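Local coordinates for protein phosphoserine phosphatase RsbX (Bacillus subtilis, PDB 3W45) that dephosphorylates the phosphoserine-bearing regulator RsbS and so acts as a negative regulator of sigma-B activity in the stress response, at residues A[42-47]-A[154-159]. Residues are numbered along the deposited sequence; the frame is centred on the assembly and turned at random.
With CO (cobalt (II) ion), chain C.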
loop_
_atom_site.group_PDB
_atom_site.type_symbol
_atom_site.label_atom_id
_atom_site.label_comp_id
_atom_site.label_asym_id
_atom_site.label_seq_id
_atom_site.Cartn_x
_atom_site.Cartn_y
_atom_site.Cartn_z
ATOM N N VAL A 42 0.041 -3.477 0.812
ATOM C CA VAL A 42 1.250 -3.612 0.002
ATOM C C VAL A 42 2.342 -4.102 0.958
ATOM O O VAL A 42 2.438 -3.613 2.090
ATOM C CB VAL A 42 1.639 -2.242 -0.601
ATOM C CG1 VAL A 42 2.965 -2.333 -1.317
ATOM C CG2 VAL A 42 0.547 -1.693 -1.585
ATOM N N ALA A 43 3.118 -5.097 0.520
ATOM C CA ALA A 43 4.221 -5.619 1.326
ATOM C C ALA A 43 5.483 -5.823 0.497
ATOM O O ALA A 43 5.422 -6.029 -0.718
ATOM C CB ALA A 43 3.799 -6.949 1.986
ATOM N N ASP A 44 6.629 -5.787 1.172
ATOM C CA ASP A 44 7.913 -5.981 0.540
ATOM C C ASP A 44 8.643 -6.995 1.384
ATOM O O ASP A 44 9.001 -6.693 2.533
ATOM C CB ASP A 44 8.638 -4.594 0.517
ATOM C CG ASP A 44 9.997 -4.642 -0.162
ATOM O OD1 ASP A 44 10.410 -5.759 -0.510
ATOM O OD2 ASP A 44 10.600 -3.553 -0.371
ATOM N N GLY A 45 8.827 -8.223 0.866
ATOM C CA GLY A 45 9.545 -9.234 1.636
ATOM C C GLY A 45 11.032 -8.967 1.884
ATOM O O GLY A 45 11.747 -8.386 1.047
ATOM N N LEU A 46 11.489 -9.364 3.061
ATOM C CA LEU A 46 12.896 -9.319 3.345
ATOM C C LEU A 46 13.607 -10.452 2.619
ATOM O O LEU A 46 12.963 -11.416 2.113
ATOM C CB LEU A 46 13.171 -9.330 4.845
ATOM C CG LEU A 46 13.177 -7.932 5.478
ATOM C CD1 LEU A 46 11.785 -7.339 5.592
ATOM C CD2 LEU A 46 13.809 -8.024 6.859
ATOM N N GLY A 47 14.921 -10.329 2.523
ATOM C CA GLY A 47 15.695 -11.330 1.809
ATOM C C GLY A 47 15.502 -11.164 0.317
ATOM O O GLY A 47 15.296 -10.039 -0.200
ATOM N N HIS A 154 3.076 2.927 -1.455
ATOM C CA HIS A 154 4.185 2.440 -2.272
ATOM C C HIS A 154 5.346 1.761 -1.532
ATOM O O HIS A 154 5.696 2.116 -0.389
ATOM C CB HIS A 154 4.703 3.577 -3.163
ATOM C CG HIS A 154 5.497 4.616 -2.445
ATOM N ND1 HIS A 154 6.824 4.440 -2.117
ATOM C CD2 HIS A 154 5.172 5.868 -2.041
ATOM C CE1 HIS A 154 7.274 5.525 -1.510
ATOM N NE2 HIS A 154 6.293 6.411 -1.456
ATOM N N THR A 155 5.963 0.807 -2.208
ATOM C CA THR A 155 7.207 0.205 -1.659
ATOM C C THR A 155 8.429 1.091 -1.879
ATOM O O THR A 155 8.384 2.068 -2.625
ATOM C CB THR A 155 7.491 -1.174 -2.225
ATOM O OG1 THR A 155 7.589 -1.119 -3.662
ATOM C CG2 THR A 155 6.386 -2.167 -1.831
ATOM N N ASP A 156 9.528 0.730 -1.236
ATOM C CA ASP A 156 10.762 1.542 -1.318
ATOM C C ASP A 156 11.407 1.562 -2.700
ATOM O O ASP A 156 12.301 2.367 -2.921
ATOM C CB ASP A 156 11.777 1.120 -0.234
ATOM C CG ASP A 156 12.262 -0.323 -0.408
ATOM O OD1 ASP A 156 11.790 -1.023 -1.349
ATOM O OD2 ASP A 156 13.057 -0.782 0.427
ATOM N N GLY A 157 10.954 0.725 -3.629
ATOM C CA GLY A 157 11.454 0.796 -5.002
ATOM C C GLY A 157 11.035 2.083 -5.712
ATOM O O GLY A 157 11.637 2.452 -6.732
ATOM N N LEU A 158 10.004 2.763 -5.189
ATOM C CA LEU A 158 9.571 4.077 -5.693
ATOM C C LEU A 158 10.173 5.143 -4.817
ATOM O O LEU A 158 9.810 5.266 -3.650
ATOM C CB LEU A 158 8.021 4.226 -5.700
ATOM C CG LEU A 158 7.498 5.548 -6.287
ATOM C CD1 LEU A 158 7.764 5.687 -7.773
ATOM C CD2 LEU A 158 6.009 5.721 -6.032
ATOM N N ASN A 159 11.071 5.937 -5.408
ATOM C CA ASN A 159 11.715 7.023 -4.697
ATOM C C ASN A 159 11.428 8.342 -5.414
ATOM O O ASN A 159 11.939 8.577 -6.514
ATOM C CB ASN A 159 13.210 6.772 -4.619
ATOM C CG ASN A 159 13.930 7.852 -3.824
ATOM O OD1 ASN A 159 13.323 8.535 -2.972
ATOM N ND2 ASN A 159 15.231 8.012 -4.094
HETATM CO CO CO C . 11.976 -2.967 -1.848
HETATM O O HOH W 1 9.359 -1.262 0.695
HETATM O O HOH W 2 12.598 -5.009 -2.392
HETATM O O HOH W 3 13.660 -3.140 -0.496
HETATM O O HOH W 4 10.446 -3.003 -3.167
#
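Asp44 OD2 is held twice: it lies 2.1 Å from a cobalt ion and also accepts a hydrogen bond from a water that is not on the metal. That water in turn takes the backbone N-H of Asp156, its oxygen 2.8 Å from that N. OD1 of Asp156 binds the same cobalt at 2.0 Å. The two oxygens, Asp44 OD2 and Asp156 OD1, come within 3.0 Å of each other, a like-charge approach that the shared cation would offset. Their carboxylate planes stand 78° apart, and each gives the metal one oxygen: Asp44 OD1 stays 3.5 Å from the cobalt. Three waters and Asp189 complete the six ligands. One of these metal-bound waters donates to Asp156 OD2, which also accepts from Asn109 ND2.

This is a metal site at the active centre of the PP2C-type fold, lying where the two antiparallel sheets of the sandwich face each other: strand 37-45 of one supplies Asp44, and the turn after strand 150-154 of the other supplies Asp156. That turn, type I from Thr155 to Leu158, is closed by Leu158 N on Thr155 O. His154 ND1 reaches the same oxygen from the opposite face of its plane with a nearly straight N-H, 179°, in the plane of the imidazole.

Between the sheets, beside the site, Thr155 CG2 packs on Val42 CG1 at 3.5 Å, tight for two methyls. With chi1 at 58°, Thr155 holds its methyl anti to the carbonyl carbon, which sets it against Val42, while OG1 hydrogen-bonds with Asp27 OD2 and the backbone N of Thr192.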